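Terminal oxygenase component of carbazole 1,9a-dioxygenase (Sphingomonas, PDB 3GKQ) acts as the Rieske non-heme iron oxygenase that probably adds dioxygen to carbazole at positions 1 and 9a, using electrons delivered through its [2Fe-2S] cluster. Local coordinates at residues W32-L37 with L296-L301; G63-I68 with G134-F139; D197-A202 with R319-E324; H146-D151 with G155-D160. All coordinates share one frame; numbering follows the deposited sequence.

Contact 1 of 4, residues W32-L37 with L296-L301; sequences WYPVRL and LYLQML
Leu298 meets the ring of Pro34 with one branch: CD1 rests against CG of the proline at 3.6 Å and against CB of the same ring at 3.8 Å. The two side chains cross obliquely, and the CD1 branch is the one that bears on the ring. Pro34 suits this place because its compact ring offers an apolar surface with little freedom to turn. The other methyl of Leu298, CD2, reaches more loosely toward Leu37, whose CD2 lies 4.5 Å away. Residues 32-35 form an outer strand, within this chain, of a three-stranded antiparallel sheet in the Rieske region, whereas 296-301 belong to the long seven-stranded antiparallel sheet of the Bet v 1-like catalytic region. Strand alternation sends Leu296, Leu298 and Met300 to the side where the first sheet lies, and Tyr297 and Gln299 to the other, where Tyr297 hydrogen-bonds Glu285 and Gln299 pairs with Gln166. Leu296 has CG anti to its amide nitrogen (chi1 -172°), and its CD2 meets Arg36 NH2 at 4.0 Å. That methyl sits at the edge of the guanidinium, near its plane, and the two side chains cross at about a right angle. Arg36 starts out away from the other strand, and bends at chi2 and chi3 bring NH2 back beside the leucine methyl. Trp286, from strand 282-289, also packs against both Pro34 and Leu298.

Contact 2 of 4, residues G63-I68 with G134-F139; sequences GVVHAI and GLVFLF
Val65 faces Val136 and Ala67 faces Leu138 across two strands that run in roughly the same direction, with CA atoms 8.0 Å apart in the first pair and 7.9 Å in the second, too far for backbone pairing, so side chains alone join them. Val65 CG1 touches Val136 CG2 at 4.0 Å, and the two side chains meet at about a right angle. Each of these methyls stands opposite its own backbone nitrogen; in Val136 this comes from a chi1 of 47°, which puts CG1 between the nitrogen and the carbonyl carbon. The second pair matches a small residue with a longer one: Ala67 CB receives Leu138 CD2 at 3.8 Å. The bond from CA to CB of Leu138 runs along the interface, and it is the branch at the end that turns to the alanine. Beta-branched valine and short alanine suit such facing strands, since both keep a compact apolar surface close to the backbone. This is sandwich packing between two three-stranded antiparallel sheets of the Rieske region. Leu58 on strand 54-61 and Val129 on strand 129-132 also touch both Ala67 and Leu138, while Val35 of strand 31-35 packs on Val136 and Leu138.

Contact 3 of 4, residues D197-A202 with R319-E324; sequences DGNDIA and REKWVE
The loop that leaves helix 194-198 approaches the flank of helix 308-328, and the nearest CA atoms, those of Asn199 and Trp322, are 10.1 Å apart, a gap bridged by long side chains and a water. With CG anti to the backbone nitrogen (chi1 -168°), the amide of Asn199, the first residue to leave helical backbone angles, extends across to the indole. Asn199 ND2 lies 3.8 Å from Trp322 CH2, at the edge of the ring and near its plane, with amide and ring planes 77° apart. Beside it, the extended chain of Lys321 passes CD over one face of the same indole. Both segments lie in the Bet v 1-like catalytic region, away from the metal sites, and 319-324 include a wider pi-type turn of the long helix. The water accepts from Lys321 NZ at 2.7 Å and donates both to Asn199 OD1 and to the carbonyl Gly198 O, so the lysine is tied to the exit of the shorter helix. Asn199 OD1 also accepts from Lys257 NZ, and ND2 donates to Asp278 OD2. A leucine at Asn199 would lack both amide atoms, and would probably leave the water with one acceptor fewer and Lys257 and Asp278 without the neutral group that links them. Asparagine fits because one flat group serves as both acceptor and donor.

Contact 4 of 4, residues H146-D151 with G155-D160; sequences HDLAED and GFLDAD
Leu157 packs on Leu148 and Ala149 while two flat groups flank that contact: the imidazole of His146 has the carboxylate of Asp151 at its edge, and the ring of Phe156 meets Phe284 and Trp286 edge-to-face. Both segments belong to the loop between strands 135-140 and 161-170, folded as a 3-10 turn at 148-150 followed by a type I beta turn from Gly155 to Asp158. His146 NE2 donates to Asp151 OD2 at 2.7 Å with an N-H...O angle of 156°, closing the first turn from its two ends. The histidine comes from above the carboxylate plane, 45° out of it, whereas the oxygen lies only 15° from the ring plane. The imidazole also has an edge-to-face partner in Trp32 and meets Phe139 with planes steeply inclined. The buried carboxylate is well supplied with donors: OD2 also receives Trp32 N, and OD1 receives His31 ND1. Backbone bonds shape the turns, Asp151 N to Leu148 O at 2.9 Å in the first and Asp158 N to Gly155 O at 3.2 Å in the second. Gly155 has backbone angles at which a side chain would run into the preceding carbonyl oxygen. Leucine suits its place in the second turn because its two methyls can divide. Leu157 CD2 goes to Leu148 CD2 at 4.4 Å. Leu157 CD1 settles on the backbone of the 3-10 turn, 3.8 Å from Ala149 CA and 4.0 Å from Ala149 CB.

Overall arrangement
Contacts 1 and 2 lie back to back on one sheet, strands 31-35 and 135-140 being neighbours in it, and the backbone joins them through a probable hydrogen bond from Leu138 N to Tyr33 O (2.8 Å). Contact 4, nested within the chain loop closed by contact 1, fastens to it where Trp32 NE1 reaches His146 O at 3.0 Å; its Phe156 also reaches Leu135 and Phe137 of contact 2. Contact 3 stands farther off, its centre about 21 Å from that of contact 1, yet Leu301 CD1 touches Trp322 CB at 3.7 Å. In contact 1 the Leu296 side chain is about 13 Å from a bound iron(II).

Contact 1 of 4, residues W32-L37 with L296-L301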
loop_
_atom_site.group_PDB
_atom_site.type_symbol
_atom_site.label_atom_id
_atom_site.label_comp_id
_atom_site.label_asym_id
_atom_site.label_seq_id
_atom_site.Cartn_x
_atom_site.Cartn_y
_atom_site.Cartn_z
ATOM N N TRP A 32 19.674 -11.812 23.177
ATOM C CA TRP A 32 19.453 -13.056 22.446
ATOM C C TRP A 32 17.971 -13.168 22.115
ATOM O O TRP A 32 17.118 -12.804 22.923
ATOM C CB TRP A 32 19.842 -14.283 23.284
ATOM C CG TRP A 32 21.309 -14.456 23.518
ATOM C CD1 TRP A 32 22.027 -14.029 24.597
ATOM C CD2 TRP A 32 22.238 -15.126 22.656
ATOM N NE1 TRP A 32 23.345 -14.394 24.465
ATOM C CE2 TRP A 32 23.502 -15.069 23.283
ATOM C CE3 TRP A 32 22.123 -15.769 21.417
ATOM C CZ2 TRP A 32 24.649 -15.635 22.709
ATOM C CZ3 TRP A 32 23.265 -16.332 20.844
ATOM C CH2 TRP A 32 24.511 -16.259 21.494
ATOM N N TYR A 33 17.677 -13.688 20.932
ATOM C CA TYR A 33 16.308 -13.866 20.476
ATOM C C TYR A 33 16.176 -15.192 19.738
ATOM O O TYR A 33 17.024 -15.537 18.920
ATOM C CB TYR A 33 15.914 -12.750 19.502
ATOM C CG TYR A 33 15.771 -11.375 20.115
ATOM C CD1 TYR A 33 14.583 -10.985 20.740
ATOM C CD2 TYR A 33 16.820 -10.458 20.061
ATOM C CE1 TYR A 33 14.443 -9.711 21.291
ATOM C CE2 TYR A 33 16.694 -9.186 20.607
ATOM C CZ TYR A 33 15.503 -8.819 21.219
ATOM O OH TYR A 33 15.382 -7.562 21.756
ATOM N N PRO A 34 15.116 -15.960 20.030
ATOM C CA PRO A 34 14.916 -17.240 19.347
ATOM C C PRO A 34 14.269 -16.895 18.004
ATOM O O PRO A 34 13.412 -16.014 17.944
ATOM C CB PRO A 34 13.966 -17.981 20.283
ATOM C CG PRO A 34 13.116 -16.871 20.837
ATOM C CD PRO A 34 14.138 -15.778 21.120
ATOM N N VAL A 35 14.665 -17.567 16.928
ATOM C CA VAL A 35 14.098 -17.248 15.623
ATOM C C VAL A 35 13.444 -18.408 14.891
ATOM O O VAL A 35 12.600 -18.197 14.016
ATOM C CB VAL A 35 15.166 -16.649 14.683
ATOM C CG1 VAL A 35 15.704 -15.357 15.270
ATOM C CG2 VAL A 35 16.298 -17.649 14.473
ATOM N N ARG A 36 13.817 -19.632 15.249
ATOM C CA ARG A 36 13.262 -20.795 14.571
ATOM C C ARG A 36 13.418 -22.047 15.439
ATOM O O ARG A 36 14.228 -22.076 16.371
ATOM C CB ARG A 36 14.004 -20.980 13.237
ATOM C CG ARG A 36 13.163 -21.473 12.072
ATOM C CD ARG A 36 12.835 -20.371 11.069
ATOM N NE ARG A 36 11.864 -19.423 11.594
ATOM C CZ ARG A 36 11.342 -18.416 10.901
ATOM N NH1 ARG A 36 11.691 -18.215 9.636
ATOM N NH2 ARG A 36 10.467 -17.605 11.477
ATOM N N LEU A 37 12.626 -23.073 15.145
ATOM C CA LEU A 37 12.718 -24.331 15.875
ATOM C C LEU A 37 13.889 -25.094 15.259
ATOM O O LEU A 37 14.107 -25.015 14.051
ATOM C CB LEU A 37 11.426 -25.141 15.713
ATOM C CG LEU A 37 10.133 -24.448 16.152
ATOM C CD1 LEU A 37 8.935 -25.324 15.827
ATOM C CD2 LEU A 37 10.195 -24.154 17.640
ATOM N N LEU A 296 7.188 -12.223 15.749
ATOM C CA LEU A 296 7.106 -13.672 15.724
ATOM C C LEU A 296 6.625 -14.079 17.116
ATOM O O LEU A 296 7.323 -13.875 18.106
ATOM C CB LEU A 296 8.492 -14.259 15.433
ATOM C CG LEU A 296 8.686 -15.754 15.163
ATOM C CD1 LEU A 296 8.474 -16.535 16.439
ATOM C CD2 LEU A 296 7.733 -16.212 14.061
ATOM N N TYR A 297 5.417 -14.623 17.183
ATOM C CA TYR A 297 4.845 -15.066 18.449
ATOM C C TYR A 297 5.247 -16.527 18.643
ATOM O O TYR A 297 4.742 -17.418 17.963
ATOM C CB TYR A 297 3.321 -14.902 18.403
ATOM C CG TYR A 297 2.567 -15.462 19.591
ATOM C CD1 TYR A 297 3.055 -15.311 20.889
ATOM C CD2 TYR A 297 1.340 -16.107 19.417
ATOM C CE1 TYR A 297 2.342 -15.785 21.989
ATOM C CE2 TYR A 297 0.612 -16.587 20.512
ATOM C CZ TYR A 297 1.121 -16.419 21.794
ATOM O OH TYR A 297 0.403 -16.865 22.882
ATOM N N LEU A 298 6.183 -16.750 19.562
ATOM C CA LEU A 298 6.714 -18.079 19.863
ATOM C C LEU A 298 6.092 -18.592 21.163
ATOM O O LEU A 298 6.231 -17.960 22.209
ATOM C CB LEU A 298 8.232 -17.989 20.035
ATOM C CG LEU A 298 9.190 -19.071 19.521
ATOM C CD1 LEU A 298 10.330 -19.200 20.522
ATOM C CD2 LEU A 298 8.497 -20.407 19.342
ATOM N N GLN A 299 5.420 -19.737 21.092
ATOM C CA GLN A 299 4.770 -20.331 22.261
ATOM C C GLN A 299 5.454 -21.634 22.645
ATOM O O GLN A 299 5.408 -22.596 21.885
ATOM C CB GLN A 299 3.308 -20.638 21.952
ATOM C CG GLN A 299 2.456 -19.441 21.624
ATOM C CD GLN A 299 1.131 -19.843 21.018
ATOM O OE1 GLN A 299 1.068 -20.272 19.864
ATOM N NE2 GLN A 299 0.062 -19.719 21.799
ATOM N N MET A 300 6.075 -21.667 23.820
ATOM C CA MET A 300 6.757 -22.873 24.278
ATOM C C MET A 300 6.084 -23.436 25.524
ATOM O O MET A 300 5.677 -22.688 26.416
ATOM C CB MET A 300 8.226 -22.583 24.618
ATOM C CG MET A 300 9.005 -21.796 23.567
ATOM S SD MET A 300 8.961 -22.517 21.932
ATOM C CE MET A 300 9.998 -23.974 22.176
ATOM N N LEU A 301 5.961 -24.758 25.576
ATOM C CA LEU A 301 5.383 -25.430 26.733
ATOM C C LEU A 301 6.462 -26.336 27.306
ATOM O O LEU A 301 7.099 -27.102 26.579
ATOM C CB LEU A 301 4.157 -26.262 26.343
ATOM C CG LEU A 301 2.888 -25.492 25.960
ATOM C CD1 LEU A 301 1.744 -26.471 25.793
ATOM C CD2 LEU A 301 2.546 -24.466 27.037
#

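Contact 2 of 4, residues G63-I68 with G134-F139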
loop_
_atom_site.group_PDB
_atom_site.type_symbol
_atom_site.label_atom_id
_atom_site.label_comp_id
_atom_site.label_asym_id
_atom_site.label_seq_id
_atom_site.Cartn_x
_atom_site.Cartn_y
_atom_site.Cartn_z
ATOM N N GLY A 63 26.106 -30.471 11.641
ATOM C CA GLY A 63 25.337 -30.351 12.865
ATOM C C GLY A 63 25.373 -29.009 13.577
ATOM O O GLY A 63 24.622 -28.807 14.529
ATOM N N VAL A 64 26.225 -28.090 13.128
ATOM C CA VAL A 64 26.333 -26.782 13.773
ATOM C C VAL A 64 25.620 -25.667 13.004
ATOM O O VAL A 64 25.839 -25.490 11.804
ATOM C CB VAL A 64 27.812 -26.384 13.964
ATOM C CG1 VAL A 64 27.906 -25.040 14.675
ATOM C CG2 VAL A 64 28.536 -27.455 14.767
ATOM N N VAL A 65 24.774 -24.915 13.707
ATOM C CA VAL A 65 24.025 -23.822 13.089
ATOM C C VAL A 65 24.859 -22.555 12.962
ATOM O O VAL A 65 25.490 -22.116 13.921
ATOM C CB VAL A 65 22.743 -23.470 13.897
ATOM C CG1 VAL A 65 21.973 -22.344 13.198
ATOM C CG2 VAL A 65 21.858 -24.696 14.040
ATOM N N HIS A 66 24.865 -21.981 11.765
ATOM C CA HIS A 66 25.595 -20.746 11.511
ATOM C C HIS A 66 24.605 -19.705 11.001
ATOM O O HIS A 66 23.573 -20.051 10.422
ATOM C CB HIS A 66 26.700 -20.974 10.478
ATOM C CG HIS A 66 27.788 -21.885 10.957
ATOM N ND1 HIS A 66 28.626 -21.556 12.000
ATOM C CD2 HIS A 66 28.156 -23.123 10.552
ATOM C CE1 HIS A 66 29.466 -22.553 12.218
ATOM N NE2 HIS A 66 29.202 -23.516 11.353
ATOM N N ALA A 67 24.922 -18.434 11.226
ATOM C CA ALA A 67 24.054 -17.341 10.804
ATOM C C ALA A 67 24.872 -16.186 10.228
ATOM O O ALA A 67 25.804 -15.699 10.862
ATOM C CB ALA A 67 23.227 -16.857 11.992
ATOM N N ILE A 68 24.510 -15.758 9.022
ATOM C CA ILE A 68 25.196 -14.668 8.343
ATOM C C ILE A 68 24.175 -13.666 7.803
ATOM O O ILE A 68 22.999 -13.997 7.622
ATOM C CB ILE A 68 26.019 -15.184 7.133
ATOM C CG1 ILE A 68 25.084 -15.896 6.147
ATOM C CG2 ILE A 68 27.136 -16.124 7.607
ATOM C CD1 ILE A 68 25.749 -16.366 4.854
ATOM N N GLY A 134 15.394 -26.976 21.799
ATOM C CA GLY A 134 14.758 -27.059 20.497
ATOM C C GLY A 134 14.603 -25.733 19.774
ATOM O O GLY A 134 13.847 -25.637 18.810
ATOM N N LEU A 135 15.324 -24.714 20.226
ATOM C CA LEU A 135 15.244 -23.397 19.599
ATOM C C LEU A 135 16.611 -22.864 19.197
ATOM O O LEU A 135 17.612 -23.122 19.863
ATOM C CB LEU A 135 14.602 -22.389 20.557
ATOM C CG LEU A 135 13.137 -22.575 20.944
ATOM C CD1 LEU A 135 12.810 -21.670 22.127
ATOM C CD2 LEU A 135 12.247 -22.260 19.750
ATOM N N VAL A 136 16.643 -22.121 18.099
ATOM C CA VAL A 136 17.883 -21.512 17.641
ATOM C C VAL A 136 17.826 -20.034 18.015
ATOM O O VAL A 136 16.977 -19.293 17.513
ATOM C CB VAL A 136 18.057 -21.653 16.107
ATOM C CG1 VAL A 136 16.775 -21.260 15.399
ATOM C CG2 VAL A 136 19.196 -20.761 15.624
ATOM N N PHE A 137 18.712 -19.616 18.914
ATOM C CA PHE A 137 18.778 -18.224 19.352
ATOM C C PHE A 137 19.902 -17.484 18.634
ATOM O O PHE A 137 20.982 -18.040 18.411
ATOM C CB PHE A 137 19.054 -18.125 20.854
ATOM C CG PHE A 137 17.941 -18.628 21.722
ATOM C CD1 PHE A 137 17.757 -19.994 21.926
ATOM C CD2 PHE A 137 17.095 -17.732 22.367
ATOM C CE1 PHE A 137 16.748 -20.460 22.766
ATOM C CE2 PHE A 137 16.081 -18.185 23.209
ATOM C CZ PHE A 137 15.907 -19.554 23.410
ATOM N N LEU A 138 19.646 -16.229 18.280
ATOM C CA LEU A 138 20.652 -15.402 17.631
ATOM C C LEU A 138 20.909 -14.190 18.516
ATOM O O LEU A 138 19.986 -13.676 19.152
ATOM C CB LEU A 138 20.168 -14.907 16.269
ATOM C CG LEU A 138 19.781 -15.911 15.188
ATOM C CD1 LEU A 138 19.454 -15.147 13.908
ATOM C CD2 LEU A 138 20.916 -16.899 14.953
ATOM N N PHE A 139 22.157 -13.742 18.575
ATOM C CA PHE A 139 22.472 -12.552 19.352
ATOM C C PHE A 139 22.536 -11.397 18.355
ATOM O O PHE A 139 23.298 -11.445 17.389
ATOM C CB PHE A 139 23.819 -12.684 20.064
ATOM C CG PHE A 139 24.128 -11.531 20.982
ATOM C CD1 PHE A 139 23.509 -11.428 22.223
ATOM C CD2 PHE A 139 25.014 -10.528 20.591
ATOM C CE1 PHE A 139 23.761 -10.347 23.066
ATOM C CE2 PHE A 139 25.277 -9.440 21.426
ATOM C CZ PHE A 139 24.646 -9.350 22.668
#

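Contact 3 of 4, residues D197-A202 with R319-E324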
loop_
_atom_site.group_PDB
_atom_site.type_symbol
_atom_site.label_atom_id
_atom_site.label_comp_id
_atom_site.label_asym_id
_atom_site.label_seq_id
_atom_site.Cartn_x
_atom_site.Cartn_y
_atom_site.Cartn_z
ATOM N N ASP A 197 -13.597 -25.583 29.973
ATOM C CA ASP A 197 -14.320 -26.820 30.251
ATOM C C ASP A 197 -13.403 -27.980 29.881
ATOM O O ASP A 197 -13.373 -29.004 30.563
ATOM C CB ASP A 197 -15.604 -26.907 29.422
ATOM C CG ASP A 197 -16.707 -26.012 29.950
ATOM O OD1 ASP A 197 -16.537 -25.407 31.029
ATOM O OD2 ASP A 197 -17.756 -25.918 29.283
ATOM N N GLY A 198 -12.647 -27.793 28.802
ATOM C CA GLY A 198 -11.737 -28.819 28.325
ATOM C C GLY A 198 -10.700 -29.307 29.319
ATOM O O GLY A 198 -10.174 -30.407 29.165
ATOM N N ASN A 199 -10.389 -28.513 30.336
ATOM C CA ASN A 199 -9.397 -28.946 31.309
ATOM C C ASN A 199 -9.739 -28.522 32.733
ATOM O O ASN A 199 -8.857 -28.396 33.581
ATOM C CB ASN A 199 -8.009 -28.429 30.911
ATOM C CG ASN A 199 -6.889 -29.075 31.717
ATOM O OD1 ASN A 199 -6.890 -30.287 31.936
ATOM N ND2 ASN A 199 -5.924 -28.273 32.148
ATOM N N ASP A 200 -11.027 -28.305 32.987
ATOM C CA ASP A 200 -11.512 -27.918 34.311
ATOM C C ASP A 200 -10.658 -26.820 34.945
ATOM O O ASP A 200 -10.264 -26.911 36.113
ATOM C CB ASP A 200 -11.552 -29.160 35.219
ATOM C CG ASP A 200 -12.112 -28.865 36.602
ATOM O OD1 ASP A 200 -13.190 -28.241 36.691
ATOM O OD2 ASP A 200 -11.472 -29.263 37.601
ATOM N N ILE A 201 -10.380 -25.777 34.166
ATOM C CA ILE A 201 -9.573 -24.657 34.639
ATOM C C ILE A 201 -10.408 -23.599 35.340
ATOM O O ILE A 201 -11.504 -23.265 34.895
ATOM C CB ILE A 201 -8.805 -23.973 33.466
ATOM C CG1 ILE A 201 -7.405 -24.572 33.340
ATOM C CG2 ILE A 201 -8.688 -22.473 33.697
ATOM C CD1 ILE A 201 -7.391 -25.982 32.903
ATOM N N ALA A 202 -9.886 -23.076 36.441
ATOM C CA ALA A 202 -10.574 -22.018 37.162
ATOM C C ALA A 202 -10.065 -20.698 36.570
ATOM O O ALA A 202 -8.896 -20.349 36.737
ATOM C CB ALA A 202 -10.248 -22.087 38.641
ATOM N N ARG A 319 1.544 -32.472 21.027
ATOM C CA ARG A 319 0.995 -32.530 19.679
ATOM C C ARG A 319 -0.486 -32.878 19.623
ATOM O O ARG A 319 -1.273 -32.205 18.958
ATOM C CB ARG A 319 1.762 -33.564 18.846
ATOM C CG ARG A 319 3.103 -33.091 18.313
ATOM C CD ARG A 319 3.881 -34.232 17.648
ATOM N NE ARG A 319 3.006 -35.145 16.918
ATOM C CZ ARG A 319 2.546 -36.295 17.408
ATOM N NH1 ARG A 319 2.882 -36.680 18.633
ATOM N NH2 ARG A 319 1.737 -37.053 16.680
ATOM N N GLU A 320 -0.859 -33.936 20.331
ATOM C CA GLU A 320 -2.230 -34.420 20.323
ATOM C C GLU A 320 -3.265 -33.659 21.142
ATOM O O GLU A 320 -4.454 -33.727 20.839
ATOM C CB GLU A 320 -2.233 -35.890 20.744
ATOM C CG GLU A 320 -1.676 -36.834 19.682
ATOM C CD GLU A 320 -1.085 -38.103 20.274
ATOM O OE1 GLU A 320 -1.650 -38.624 21.261
ATOM O OE2 GLU A 320 -0.059 -38.585 19.746
ATOM N N LYS A 321 -2.835 -32.922 22.159
ATOM C CA LYS A 321 -3.801 -32.217 22.994
ATOM C C LYS A 321 -3.612 -30.711 23.176
ATOM O O LYS A 321 -4.444 -29.914 22.747
ATOM C CB LYS A 321 -3.845 -32.884 24.375
ATOM C CG LYS A 321 -4.850 -32.279 25.348
ATOM C CD LYS A 321 -4.828 -33.036 26.674
ATOM C CE LYS A 321 -5.920 -32.565 27.623
ATOM N NZ LYS A 321 -5.932 -33.356 28.896
ATOM N N TRP A 322 -2.514 -30.336 23.816
ATOM C CA TRP A 322 -2.228 -28.945 24.129
ATOM C C TRP A 322 -2.133 -27.930 22.992
ATOM O O TRP A 322 -2.507 -26.771 23.175
ATOM C CB TRP A 322 -0.978 -28.895 24.998
ATOM C CG TRP A 322 -1.148 -29.730 26.225
ATOM C CD1 TRP A 322 -0.387 -30.797 26.605
ATOM C CD2 TRP A 322 -2.169 -29.588 27.223
ATOM N NE1 TRP A 322 -0.871 -31.331 27.776
ATOM C CE2 TRP A 322 -1.965 -30.608 28.178
ATOM C CE3 TRP A 322 -3.238 -28.696 27.402
ATOM C CZ2 TRP A 322 -2.789 -30.766 29.299
ATOM C CZ3 TRP A 322 -4.061 -28.852 28.520
ATOM C CH2 TRP A 322 -3.829 -29.882 29.453
ATOM N N VAL A 323 -1.647 -28.342 21.827
ATOM C CA VAL A 323 -1.544 -27.410 20.712
ATOM C C VAL A 323 -2.904 -26.823 20.330
ATOM O O VAL A 323 -3.057 -25.604 20.255
ATOM C CB VAL A 323 -0.898 -28.079 19.467
ATOM C CG1 VAL A 323 -1.128 -27.226 18.227
ATOM C CG2 VAL A 323 0.599 -28.250 19.692
ATOM N N GLU A 324 -3.897 -27.683 20.111
ATOM C CA GLU A 324 -5.221 -27.209 19.722
ATOM C C GLU A 324 -6.100 -26.724 20.874
ATOM O O GLU A 324 -6.918 -25.819 20.694
ATOM C CB GLU A 324 -5.979 -28.300 18.959
ATOM C CG GLU A 324 -5.406 -28.648 17.595
ATOM C CD GLU A 324 -5.217 -27.433 16.696
ATOM O OE1 GLU A 324 -6.035 -26.487 16.768
ATOM O OE2 GLU A 324 -4.250 -27.433 15.901
HETATM O O HOH W 1 -7.800 -32.002 30.376
#

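Contact 4 of 4, residues H146-D151 with G155-D160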
loop_
_atom_site.group_PDB
_atom_site.type_symbol
_atom_site.label_atom_id
_atom_site.label_comp_id
_atom_site.label_asym_id
_atom_site.label_seq_id
_atom_site.Cartn_x
_atom_site.Cartn_y
_atom_site.Cartn_z
ATOM N N HIS A 146 26.449 -11.957 26.325
ATOM C CA HIS A 146 26.429 -12.352 27.724
ATOM C C HIS A 146 25.802 -13.742 27.677
ATOM O O HIS A 146 25.475 -14.228 26.592
ATOM C CB HIS A 146 25.549 -11.404 28.540
ATOM C CG HIS A 146 24.311 -10.965 27.820
ATOM N ND1 HIS A 146 24.294 -9.883 26.966
ATOM C CD2 HIS A 146 23.059 -11.481 27.801
ATOM C CE1 HIS A 146 23.083 -9.752 26.450
ATOM N NE2 HIS A 146 22.316 -10.710 26.941
ATOM N N ASP A 147 25.630 -14.380 28.831
ATOM C CA ASP A 147 25.034 -15.715 28.877
ATOM C C ASP A 147 23.592 -15.696 28.387
ATOM O O ASP A 147 22.839 -14.771 28.697
ATOM C CB ASP A 147 25.044 -16.272 30.305
ATOM C CG ASP A 147 26.439 -16.544 30.822
ATOM O OD1 ASP A 147 27.170 -17.326 30.178
ATOM O OD2 ASP A 147 26.802 -15.980 31.879
ATOM N N LEU A 148 23.213 -16.729 27.639
ATOM C CA LEU A 148 21.854 -16.847 27.124
ATOM C C LEU A 148 20.856 -16.855 28.277
ATOM O O LEU A 148 19.729 -16.368 28.141
ATOM C CB LEU A 148 21.696 -18.144 26.323
ATOM C CG LEU A 148 20.268 -18.447 25.855
ATOM C CD1 LEU A 148 19.812 -17.376 24.863
ATOM C CD2 LEU A 148 20.212 -19.827 25.209
ATOM N N ALA A 149 21.281 -17.416 29.406
ATOM C CA ALA A 149 20.445 -17.518 30.595
ATOM C C ALA A 149 19.930 -16.167 31.082
ATOM O O ALA A 149 18.892 -16.097 31.742
ATOM C CB ALA A 149 21.215 -18.221 31.712
ATOM N N GLU A 150 20.651 -15.098 30.763
ATOM C CA GLU A 150 20.236 -13.763 31.175
ATOM C C GLU A 150 19.073 -13.226 30.341
ATOM O O GLU A 150 18.406 -12.279 30.753
ATOM C CB GLU A 150 21.402 -12.776 31.075
ATOM C CG GLU A 150 22.399 -12.842 32.222
ATOM C CD GLU A 150 23.378 -11.682 32.205
ATOM O OE1 GLU A 150 22.922 -10.518 32.183
ATOM O OE2 GLU A 150 24.601 -11.926 32.218
ATOM N N ASP A 151 18.834 -13.830 29.177
ATOM C CA ASP A 151 17.760 -13.383 28.289
ATOM C C ASP A 151 16.556 -14.311 28.157
ATOM O O ASP A 151 15.764 -14.163 27.226
ATOM C CB ASP A 151 18.309 -13.088 26.886
ATOM C CG ASP A 151 19.085 -11.784 26.818
ATOM O OD1 ASP A 151 18.825 -10.891 27.650
ATOM O OD2 ASP A 151 19.943 -11.646 25.923
ATOM N N GLY A 155 14.557 -20.805 34.918
ATOM C CA GLY A 155 14.184 -22.201 34.767
ATOM C C GLY A 155 13.961 -22.720 33.358
ATOM O O GLY A 155 13.773 -23.924 33.165
ATOM N N PHE A 156 13.976 -21.836 32.365
ATOM C CA PHE A 156 13.759 -22.289 30.997
ATOM C C PHE A 156 14.856 -23.242 30.530
ATOM O O PHE A 156 14.599 -24.163 29.755
ATOM C CB PHE A 156 13.689 -21.107 30.029
ATOM C CG PHE A 156 13.409 -21.515 28.613
ATOM C CD1 PHE A 156 12.155 -22.004 28.255
ATOM C CD2 PHE A 156 14.406 -21.452 27.645
ATOM C CE1 PHE A 156 11.900 -22.425 26.958
ATOM C CE2 PHE A 156 14.159 -21.872 26.345
ATOM C CZ PHE A 156 12.906 -22.360 25.999
ATOM N N LEU A 157 16.077 -23.020 31.001
ATOM C CA LEU A 157 17.200 -23.857 30.600
ATOM C C LEU A 157 17.503 -25.011 31.556
ATOM O O LEU A 157 18.555 -25.637 31.451
ATOM C CB LEU A 157 18.455 -22.997 30.420
ATOM C CG LEU A 157 18.358 -21.854 29.402
ATOM C CD1 LEU A 157 19.637 -21.036 29.429
ATOM C CD2 LEU A 157 18.112 -22.415 28.009
ATOM N N ASP A 158 16.594 -25.300 32.485
ATOM C CA ASP A 158 16.823 -26.407 33.414
ATOM C C ASP A 158 17.030 -27.702 32.634
ATOM O O ASP A 158 16.320 -27.981 31.668
ATOM C CB ASP A 158 15.650 -26.568 34.382
ATOM C CG ASP A 158 15.616 -25.486 35.443
ATOM O OD1 ASP A 158 16.646 -24.801 35.625
ATOM O OD2 ASP A 158 14.568 -25.326 36.103
ATOM N N ALA A 159 18.010 -28.488 33.063
ATOM C CA ALA A 159 18.344 -29.747 32.403
ATOM C C ALA A 159 17.173 -30.708 32.228
ATOM O O ALA A 159 17.035 -31.336 31.178
ATOM C CB ALA A 159 19.471 -30.441 33.169
ATOM N N ASP A 160 16.325 -30.814 33.246
ATOM C CA ASP A 160 15.194 -31.736 33.204
ATOM C C ASP A 160 13.909 -31.182 32.595
ATOM O O ASP A 160 12.855 -31.826 32.671
ATOM C CB ASP A 160 14.903 -32.239 34.620
ATOM C CG ASP A 160 14.433 -31.130 35.545
ATOM O OD1 ASP A 160 14.964 -30.003 35.441
ATOM O OD2 ASP A 160 13.543 -31.387 36.383
#